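Local coordinates for protein beta-galactosidase (Bacillus circulans subsp. alkalophilus, PDB 3TTY) that hydrolyses terminal beta-galactosidic bonds, releasing galactose from the non-reducing ends of beta-galactosides, at residues 482-487 with 508-513; 496-499 with 504-507. All blocks are in the same frame, centred on the assembly; numbering follows the deposited sequence.

Interaction 1: residues 482-487 with 508-513; sequences FVTTFF and NVMGIW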
loop_
_atom_site.group_PDB
_atom_site.type_symbol
_atom_site.label_atom_id
_atom_site.label_comp_id
_atom_site.label_asym_id
_atom_site.label_seq_id
_atom_site.Cartn_x
_atom_site.Cartn_y
_atom_site.Cartn_z
ATOM N N PHE A 482 39.469 15.517 4.803
ATOM C CA PHE A 482 38.173 15.101 5.300
ATOM C C PHE A 482 37.126 15.595 4.329
ATOM O O PHE A 482 37.219 16.718 3.833
ATOM C CB PHE A 482 37.937 15.676 6.698
ATOM C CG PHE A 482 36.607 15.304 7.299
ATOM C CD1 PHE A 482 36.388 14.038 7.797
ATOM C CD2 PHE A 482 35.581 16.234 7.369
ATOM C CE1 PHE A 482 35.157 13.703 8.351
ATOM C CE2 PHE A 482 34.362 15.912 7.921
ATOM C CZ PHE A 482 34.143 14.646 8.411
ATOM N N VAL A 483 36.137 14.752 4.043
ATOM C CA VAL A 483 35.052 15.143 3.147
ATOM C C VAL A 483 33.694 14.989 3.823
ATOM O O VAL A 483 33.405 13.951 4.410
ATOM C CB VAL A 483 35.056 14.290 1.859
ATOM C CG1 VAL A 483 33.923 14.736 0.916
ATOM C CG2 VAL A 483 36.413 14.367 1.174
ATOM N N THR A 484 32.851 16.012 3.756
ATOM C CA THR A 484 31.480 15.832 4.228
ATOM C C THR A 484 30.499 16.580 3.326
ATOM O O THR A 484 30.914 17.170 2.325
ATOM C CB THR A 484 31.304 16.109 5.760
ATOM O OG1 THR A 484 30.015 15.653 6.189
ATOM C CG2 THR A 484 31.475 17.571 6.094
ATOM N N THR A 485 29.207 16.529 3.636
ATOM C CA THR A 485 28.222 16.952 2.650
ATOM C C THR A 485 27.131 17.825 3.226
ATOM O O THR A 485 27.100 18.088 4.423
ATOM C CB THR A 485 27.505 15.732 2.013
ATOM O OG1 THR A 485 26.701 15.083 3.005
ATOM C CG2 THR A 485 28.506 14.729 1.431
ATOM N N PHE A 486 26.218 18.243 2.356
ATOM C CA PHE A 486 24.985 18.875 2.776
ATOM C C PHE A 486 24.353 18.051 3.898
ATOM O O PHE A 486 24.489 16.825 3.940
ATOM C CB PHE A 486 24.016 18.939 1.604
ATOM C CG PHE A 486 23.657 17.582 1.056
ATOM C CD1 PHE A 486 24.403 17.008 0.034
ATOM C CD2 PHE A 486 22.591 16.864 1.584
ATOM C CE1 PHE A 486 24.084 15.750 -0.453
ATOM C CE2 PHE A 486 22.266 15.612 1.094
ATOM C CZ PHE A 486 23.016 15.052 0.076
ATOM N N PHE A 487 23.664 18.745 4.798
ATOM C CA PHE A 487 22.916 18.129 5.899
ATOM C C PHE A 487 23.792 17.352 6.885
ATOM O O PHE A 487 23.365 16.342 7.449
ATOM C CB PHE A 487 21.762 17.265 5.378
ATOM C CG PHE A 487 20.535 17.318 6.251
ATOM C CD1 PHE A 487 20.023 18.545 6.674
ATOM C CD2 PHE A 487 19.902 16.150 6.668
ATOM C CE1 PHE A 487 18.896 18.608 7.490
ATOM C CE2 PHE A 487 18.779 16.207 7.477
ATOM C CZ PHE A 487 18.274 17.448 7.889
ATOM N N ASN A 508 34.007 25.215 11.764
ATOM C CA ASN A 508 35.372 25.695 11.677
ATOM C C ASN A 508 36.217 24.878 10.720
ATOM O O ASN A 508 36.954 25.432 9.905
ATOM C CB ASN A 508 36.037 25.711 13.053
ATOM C CG ASN A 508 35.463 26.772 13.955
ATOM O OD1 ASN A 508 35.096 27.869 13.502
ATOM N ND2 ASN A 508 35.374 26.458 15.251
ATOM N N VAL A 509 36.126 23.559 10.828
ATOM C CA VAL A 509 36.988 22.717 10.029
ATOM C C VAL A 509 36.567 22.753 8.559
ATOM O O VAL A 509 37.410 22.658 7.670
ATOM C CB VAL A 509 37.062 21.272 10.555
ATOM C CG1 VAL A 509 35.729 20.547 10.362
ATOM C CG2 VAL A 509 38.184 20.540 9.851
ATOM N N MET A 510 35.270 22.925 8.306
ATOM C CA MET A 510 34.773 22.959 6.934
ATOM C C MET A 510 34.930 24.344 6.300
ATOM O O MET A 510 35.025 24.457 5.087
ATOM C CB MET A 510 33.318 22.491 6.863
ATOM C CG MET A 510 33.094 21.051 7.330
ATOM S SD MET A 510 34.282 19.846 6.689
ATOM C CE MET A 510 34.038 20.049 4.923
ATOM N N GLY A 511 34.947 25.388 7.125
ATOM C CA GLY A 511 35.195 26.750 6.665
ATOM C C GLY A 511 34.053 27.343 5.867
ATOM O O GLY A 511 34.249 28.263 5.062
ATOM N N ILE A 512 32.854 26.811 6.073
ATOM C CA ILE A 512 31.671 27.343 5.400
ATOM C C ILE A 512 30.515 27.390 6.369
ATOM O O ILE A 512 30.478 26.632 7.341
ATOM C CB ILE A 512 31.234 26.481 4.195
ATOM C CG1 ILE A 512 30.822 25.070 4.652
ATOM C CG2 ILE A 512 32.325 26.407 3.145
ATOM C CD1 ILE A 512 29.331 24.893 4.852
ATOM N N TRP A 513 29.572 28.282 6.089
ATOM C CA TRP A 513 28.332 28.366 6.833
ATOM C C TRP A 513 27.223 27.991 5.886
ATOM O O TRP A 513 27.036 28.650 4.877
ATOM C CB TRP A 513 28.086 29.789 7.342
ATOM C CG TRP A 513 26.677 30.004 7.787
ATOM C CD1 TRP A 513 25.912 29.142 8.513
ATOM C CD2 TRP A 513 25.852 31.150 7.528
ATOM N NE1 TRP A 513 24.668 29.680 8.734
ATOM C CE2 TRP A 513 24.601 30.909 8.132
ATOM C CE3 TRP A 513 26.052 32.353 6.851
ATOM C CZ2 TRP A 513 23.555 31.821 8.075
ATOM C CZ3 TRP A 513 25.017 33.255 6.794
ATOM C CH2 TRP A 513 23.778 32.986 7.402
#

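Interaction 2: residues 496-499 with 504-507; sequences LVTL and GELR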
loop_
_atom_site.group_PDB
_atom_site.type_symbol
_atom_site.label_atom_id
_atom_site.label_comp_id
_atom_site.label_asym_id
_atom_site.label_seq_id
_atom_site.Cartn_x
_atom_site.Cartn_y
_atom_site.Cartn_z
ATOM N N LEU A 496 19.109 16.750 18.776
ATOM C CA LEU A 496 18.840 18.157 19.056
ATOM C C LEU A 496 19.745 19.008 18.170
ATOM O O LEU A 496 20.949 18.744 18.056
ATOM C CB LEU A 496 19.099 18.498 20.523
ATOM C CG LEU A 496 18.270 17.863 21.644
ATOM C CD1 LEU A 496 18.924 18.130 23.018
ATOM C CD2 LEU A 496 16.795 18.311 21.615
ATOM N N VAL A 497 19.172 20.023 17.540
ATOM C CA VAL A 497 19.925 20.838 16.598
ATOM C C VAL A 497 21.044 21.595 17.297
ATOM O O VAL A 497 20.850 22.193 18.370
ATOM C CB VAL A 497 19.015 21.824 15.848
ATOM C CG1 VAL A 497 19.841 22.756 14.995
ATOM C CG2 VAL A 497 18.018 21.073 14.997
ATOM N N THR A 498 22.233 21.545 16.703
ATOM C CA THR A 498 23.333 22.381 17.171
ATOM C C THR A 498 23.145 23.781 16.605
ATOM O O THR A 498 23.273 24.008 15.393
ATOM C CB THR A 498 24.688 21.810 16.755
ATOM O OG1 THR A 498 24.925 20.600 17.488
ATOM C CG2 THR A 498 25.798 22.816 17.045
ATOM N N LEU A 499 22.819 24.714 17.484
ATOM C CA LEU A 499 22.453 26.064 17.077
ATOM C C LEU A 499 23.651 26.923 16.681
ATOM O O LEU A 499 24.798 26.624 17.030
ATOM C CB LEU A 499 21.675 26.737 18.205
ATOM C CG LEU A 499 20.359 26.024 18.523
ATOM C CD1 LEU A 499 19.805 26.521 19.840
ATOM C CD2 LEU A 499 19.350 26.211 17.390
ATOM N N GLY A 504 27.420 23.536 12.449
ATOM C CA GLY A 504 27.614 23.452 13.889
ATOM C C GLY A 504 29.042 23.183 14.314
ATOM O O GLY A 504 29.907 24.014 14.086
ATOM N N GLU A 505 29.289 22.031 14.934
ATOM C CA GLU A 505 30.626 21.715 15.436
ATOM C C GLU A 505 31.648 21.521 14.311
ATOM O O GLU A 505 32.852 21.546 14.555
ATOM C CB GLU A 505 30.596 20.477 16.341
ATOM C CG GLU A 505 29.573 20.563 17.482
ATOM C CD GLU A 505 29.651 19.380 18.438
ATOM O OE1 GLU A 505 30.778 18.916 18.714
ATOM O OE2 GLU A 505 28.590 18.913 18.918
ATOM N N LEU A 506 31.167 21.323 13.086
ATOM C CA LEU A 506 32.051 21.118 11.939
ATOM C C LEU A 506 32.268 22.413 11.145
ATOM O O LEU A 506 32.925 22.401 10.103
ATOM C CB LEU A 506 31.496 20.027 11.006
ATOM C CG LEU A 506 31.311 18.611 11.559
ATOM C CD1 LEU A 506 30.617 17.725 10.547
ATOM C CD2 LEU A 506 32.644 18.011 11.959
ATOM N N ARG A 507 31.719 23.524 11.639
ATOM C CA ARG A 507 31.766 24.791 10.902
ATOM C C ARG A 507 33.196 25.313 10.722
ATOM O O ARG A 507 33.567 25.763 9.645
ATOM C CB ARG A 507 30.879 25.852 11.559
ATOM C CG ARG A 507 30.888 27.210 10.857
ATOM C CD ARG A 507 29.829 28.141 11.463
ATOM N NE ARG A 507 29.778 29.463 10.833
ATOM C CZ ARG A 507 28.890 30.403 11.162
ATOM N NH1 ARG A 507 27.977 30.160 12.099
ATOM N NH2 ARG A 507 28.900 31.584 10.556
HETATM O O HOH W 1 26.142 18.425 16.607
#

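Interaction 1: residues 482-487 with 508-513
Met510 and Phe482 form a Met-aromatic contact in which the sulfur approaches the edge of the ring: SD lies 5.1 Å from the centroid of the Phe482 ring and 90° off its normal. It sits nearest one flank of the ring, 3.9 Å from Phe482 CD2 and 4.1 Å from Phe482 CE2. Two residues further along strand 481-485, on the same side, Thr484 presents its methyl rather than its hydroxyl, with CG2 3.7 Å from Met510 SD and 3.8 Å from Met510 CE. The thioether bends twice to arrive there (chi2 -45°, chi3 -59°), curling its end back toward the strand and wrapping SD and CE around that methyl. Thr484 OG1, anti to the backbone N, turns elsewhere and hydrogen-bonds to Ala458 O on the neighbouring strand 455-458 and to Ser488 OG. The contact joins the end of helix 507-510 to the parallel half of the mixed sheet in the trimerisation domain, and helix 468-477 also packs on the Phe482 ring through Val472 and Val476. An alanine in place of Met510 would probably open a gap beside the ring edge and leave the Thr484 methyl without its partner. Before the sulfur, Met510 CG also meets the methyl, 4.0 Å from Thr484 CG2.

Interaction 2: residues 496-499 with 504-507
The carboxylate of Glu505 brings OE2 to 4.3 Å from Thr498 OG1, and a water spans the two groups. This water stands well to one face of the carboxylate, tilted out of its plane; it is 2.6 Å from Thr498 OG1, whereas its bond to Glu505 OE2 is long and weak at 3.4 Å. The indole of Trp513 lies over one face of the Arg507 guanidinium, nearly parallel to it, in a cation-pi contact, and NH2 forms a salt bridge with Glu553. The two segments are the limbs of a surface loop in the trimerisation domain between strand 481-485 and helix 507-510, and Leu496, Val497 and Leu499 of the first limb meet the second subunit. Thr498 meets the second limb with its methyl: chi1 -69° sets OG1 beside the backbone N and CG2 anti to it, which brings the methyl over the Gly504 backbone, 3.7 Å from CA, and 4.2 Å from Glu505 N. Gly504 has positive phi, and a CB built on it would lie only 2.8 Å from Thr498 CG2. From this glycine the chain winds into a short 3-10 turn, Arg507 N donating to Gly504 O at 3.1 Å.

How the interactions relate
Running from the N terminus, the chain leaves the mixed sheet at the end of strand 481-485, crosses a long loop to helix 507-510 and then enters strand 512-519 of the two-stranded antiparallel sheet. Interaction 1 closes this loop at its base, joining strand 481-485 to the end of the helix. Interaction 2 is nested within it, drawing residues 496-499 and 504-507 together on either side of residues 500-503, in a part of the loop that also meets the second subunit, as Phe487 and Trp513 of interaction 1 do. The centres of the two contacts are about 11 Å apart. They touch directly where Arg507 runs beside the start of strand 512-519, its CG 3.6 Å from Ile512 O.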